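Long-range contact in glycosyl hydrolase BlGH5_18 (Bifidobacterium longum subsp. infantis, PDB 7LQX), which is a family 5 (subfamily 18) glycoside hydrolase that probably takes part in the breakdown of N-glycans by this gut bacterium: residues 251-262 / 295-305. Numbering follows the deposited sequence.
Sequences TAHALYLAELSR and DTIAKAAQCPN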
# COMPACT_ATOMS: atom_id res chain seq x y z
N THR A 251 35.15 7.48 -7.26
CA THR A 251 35.53 6.33 -6.45
C THR A 251 35.85 6.69 -5.00
O THR A 251 35.89 5.79 -4.16
CB THR A 251 36.73 5.59 -7.05
OG1 THR A 251 37.80 6.51 -7.24
CG2 THR A 251 36.35 4.93 -8.37
N ALA A 252 36.03 7.97 -4.69
CA ALA A 252 36.28 8.42 -3.33
C ALA A 252 35.01 8.72 -2.55
O ALA A 252 35.10 9.01 -1.36
CB ALA A 252 37.16 9.68 -3.34
N HIS A 253 33.84 8.62 -3.17
CA HIS A 253 32.64 9.13 -2.52
C HIS A 253 32.33 8.39 -1.22
O HIS A 253 31.90 9.00 -0.23
CB HIS A 253 31.43 9.08 -3.46
CG HIS A 253 30.21 9.73 -2.90
ND1 HIS A 253 29.26 9.03 -2.18
CD2 HIS A 253 29.80 11.02 -2.91
CE1 HIS A 253 28.32 9.86 -1.78
NE2 HIS A 253 28.62 11.07 -2.20
N ALA A 254 32.50 7.06 -1.20
CA ALA A 254 32.17 6.31 0.00
C ALA A 254 33.12 6.65 1.14
O ALA A 254 32.69 6.85 2.28
CB ALA A 254 32.18 4.80 -0.28
N LEU A 255 34.42 6.74 0.84
CA LEU A 255 35.38 7.19 1.84
C LEU A 255 35.02 8.57 2.36
O LEU A 255 35.10 8.84 3.57
CB LEU A 255 36.77 7.24 1.20
CG LEU A 255 37.87 7.86 2.07
CD1 LEU A 255 38.04 7.12 3.38
CD2 LEU A 255 39.20 7.90 1.31
N TYR A 256 34.63 9.47 1.46
CA TYR A 256 34.28 10.83 1.86
C TYR A 256 33.14 10.82 2.87
O TYR A 256 33.21 11.49 3.90
CB TYR A 256 33.91 11.67 0.65
CG TYR A 256 33.33 13.01 1.03
CD1 TYR A 256 34.12 13.99 1.61
CD2 TYR A 256 31.99 13.28 0.85
CE1 TYR A 256 33.61 15.21 1.96
CE2 TYR A 256 31.45 14.51 1.20
CZ TYR A 256 32.28 15.47 1.77
OH TYR A 256 31.77 16.70 2.12
N LEU A 257 32.06 10.09 2.58
CA LEU A 257 30.95 10.06 3.52
C LEU A 257 31.37 9.47 4.85
O LEU A 257 30.92 9.92 5.92
CB LEU A 257 29.77 9.28 2.94
CG LEU A 257 28.89 10.08 1.98
CD1 LEU A 257 27.66 9.28 1.55
CD2 LEU A 257 28.47 11.43 2.57
N ALA A 258 32.22 8.45 4.83
CA ALA A 258 32.70 7.88 6.08
C ALA A 258 33.45 8.92 6.91
O ALA A 258 33.20 9.08 8.11
CB ALA A 258 33.58 6.66 5.81
N GLU A 259 34.36 9.66 6.27
CA GLU A 259 35.12 10.68 6.98
C GLU A 259 34.22 11.84 7.42
O GLU A 259 34.39 12.38 8.51
CB GLU A 259 36.26 11.20 6.12
CG GLU A 259 37.35 10.16 5.84
CD GLU A 259 37.95 9.58 7.11
OE1 GLU A 259 37.94 10.25 8.16
OE2 GLU A 259 38.44 8.44 7.05
N LEU A 260 33.27 12.23 6.57
CA LEU A 260 32.34 13.28 6.95
C LEU A 260 31.59 12.89 8.21
O LEU A 260 31.43 13.71 9.12
CB LEU A 260 31.38 13.54 5.79
CG LEU A 260 30.33 14.63 6.00
CD1 LEU A 260 30.95 15.99 6.23
CD2 LEU A 260 29.40 14.67 4.79
N SER A 261 31.14 11.65 8.30
CA SER A 261 30.39 11.23 9.47
C SER A 261 31.24 11.31 10.73
O SER A 261 30.73 11.66 11.80
CB SER A 261 29.81 9.83 9.26
OG SER A 261 30.78 8.80 9.39
N ARG A 262 32.53 11.02 10.62
CA ARG A 262 33.41 11.08 11.78
C ARG A 262 33.49 12.47 12.38
O ARG A 262 33.75 12.61 13.58
CB ARG A 262 34.81 10.60 11.40
CG ARG A 262 34.92 9.11 11.13
CD ARG A 262 36.33 8.79 10.71
NE ARG A 262 37.28 8.90 11.82
CZ ARG A 262 38.60 9.03 11.67
NH1 ARG A 262 39.13 9.15 10.47
NH2 ARG A 262 39.38 9.06 12.74
N ASP A 295 38.09 -0.05 -6.60
CA ASP A 295 38.66 1.24 -6.23
C ASP A 295 37.88 1.89 -5.10
O ASP A 295 38.47 2.49 -4.19
CB ASP A 295 38.67 2.17 -7.45
CG ASP A 295 39.75 1.82 -8.45
OD1 ASP A 295 40.67 1.03 -8.13
OD2 ASP A 295 39.68 2.36 -9.57
N THR A 296 36.55 1.80 -5.14
CA THR A 296 35.74 2.37 -4.07
C THR A 296 36.07 1.74 -2.73
O THR A 296 36.18 2.44 -1.72
CB THR A 296 34.26 2.21 -4.39
OG1 THR A 296 33.92 3.05 -5.50
CG2 THR A 296 33.38 2.59 -3.21
N ILE A 297 36.23 0.41 -2.70
CA ILE A 297 36.52 -0.28 -1.45
C ILE A 297 37.94 0.01 -0.98
O ILE A 297 38.16 0.26 0.20
CB ILE A 297 36.23 -1.78 -1.59
CG1 ILE A 297 34.72 -1.98 -1.75
CG2 ILE A 297 36.75 -2.53 -0.37
CD1 ILE A 297 34.34 -3.37 -2.21
N ALA A 298 38.91 -0.01 -1.89
CA ALA A 298 40.27 0.31 -1.49
C ALA A 298 40.36 1.70 -0.89
O ALA A 298 41.12 1.93 0.06
CB ALA A 298 41.21 0.18 -2.69
N LYS A 299 39.60 2.65 -1.43
CA LYS A 299 39.58 3.99 -0.84
C LYS A 299 38.84 3.99 0.49
O LYS A 299 39.33 4.54 1.48
CB LYS A 299 38.98 5.00 -1.82
CG LYS A 299 39.92 5.36 -2.98
CD LYS A 299 39.39 6.49 -3.85
CE LYS A 299 40.32 6.83 -4.98
NZ LYS A 299 39.97 8.16 -5.57
N ALA A 300 37.66 3.37 0.54
CA ALA A 300 36.90 3.37 1.79
C ALA A 300 37.71 2.77 2.94
O ALA A 300 37.60 3.24 4.08
CB ALA A 300 35.58 2.61 1.60
N ALA A 301 38.51 1.75 2.66
CA ALA A 301 39.32 1.11 3.69
C ALA A 301 40.38 2.04 4.26
O ALA A 301 41.03 1.68 5.25
CB ALA A 301 39.96 -0.16 3.14
N GLN A 302 40.58 3.22 3.66
CA GLN A 302 41.48 4.20 4.26
C GLN A 302 40.89 4.83 5.50
O GLN A 302 41.61 5.49 6.25
CB GLN A 302 41.84 5.27 3.24
CG GLN A 302 42.67 4.73 2.09
CD GLN A 302 42.80 5.70 0.94
OE1 GLN A 302 42.50 6.89 1.08
NE2 GLN A 302 43.25 5.20 -0.20
N CYS A 303 39.60 4.63 5.75
CA CYS A 303 38.97 5.16 6.94
C CYS A 303 39.23 4.24 8.12
O CYS A 303 38.82 3.07 8.09
CB CYS A 303 37.48 5.27 6.73
SG CYS A 303 36.61 5.91 8.19
N PRO A 304 39.91 4.70 9.18
CA PRO A 304 40.21 3.80 10.30
C PRO A 304 39.00 3.25 11.00
O PRO A 304 39.12 2.23 11.69
CB PRO A 304 41.06 4.68 11.24
CG PRO A 304 40.73 6.07 10.87
CD PRO A 304 40.43 6.06 9.39
N ASN A 305 37.84 3.90 10.87
CA ASN A 305 36.62 3.48 11.56
C ASN A 305 35.72 2.61 10.69
O ASN A 305 34.62 2.27 11.13
CB ASN A 305 35.84 4.70 12.03
CG ASN A 305 36.55 5.47 13.12
OD1 ASN A 305 37.64 5.99 12.91
ND2 ASN A 305 35.94 5.55 14.29
O HOH W 1 35.36 5.26 -1.56
O HOH W 2 39.98 5.43 -8.43
O HOH W 3 40.89 8.21 5.97
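D295 lays its CB against CG2 of T251 (3.7 Å), opening a contact between two neighbouring outer helices of the (beta/alpha)8 barrel, 248-264 and 289-300. The axes of 251-262 and 295-300 cross at -28°, approaching to 7.5 Å. At the next residue, CA of T296 comes so close that it makes a CA-H...O contact with T251 O (3.4 Å). The kink in the first helix leaves the L255 amide without a bond to the preceding turn; a water fills in, accepting from L255 N and donating to the carbonyls of T251 and T296. K299, extended beyond CG, runs its methylenes past A252 and gives OG1 of T251 a weak hydrogen bond from NZ, which also bonds H397 and the G248 carbonyl. A300, small enough for close approach, packs its CA on CB of L255 (3.9 Å). L255, its CG trans to the amide nitrogen (chi1 173°), reaches over the K299 carbonyl, CD2 lying 3.4 Å from K299 O, to the type I turn A300-C303, where CD1 meets CB of C303. C303 suits the narrow place between A258 CB and R262 CD, both touching its SG, while OE2 of E259 lies 3.3 Å from that SG and also against C303 CB. P304 and N305 then cover one face of the R262 guanidinium, whose NH1 forms a salt bridge with OE1 of E259 (2.8 Å) through the syn lone pair. Replacing R262 by an alanine would probably leave this carboxylate without its cationic mate, though T404 also bonds OE1, and open a gap beside P304. Under that face, CG of P304 lies 3.5 Å from NH1 of R262.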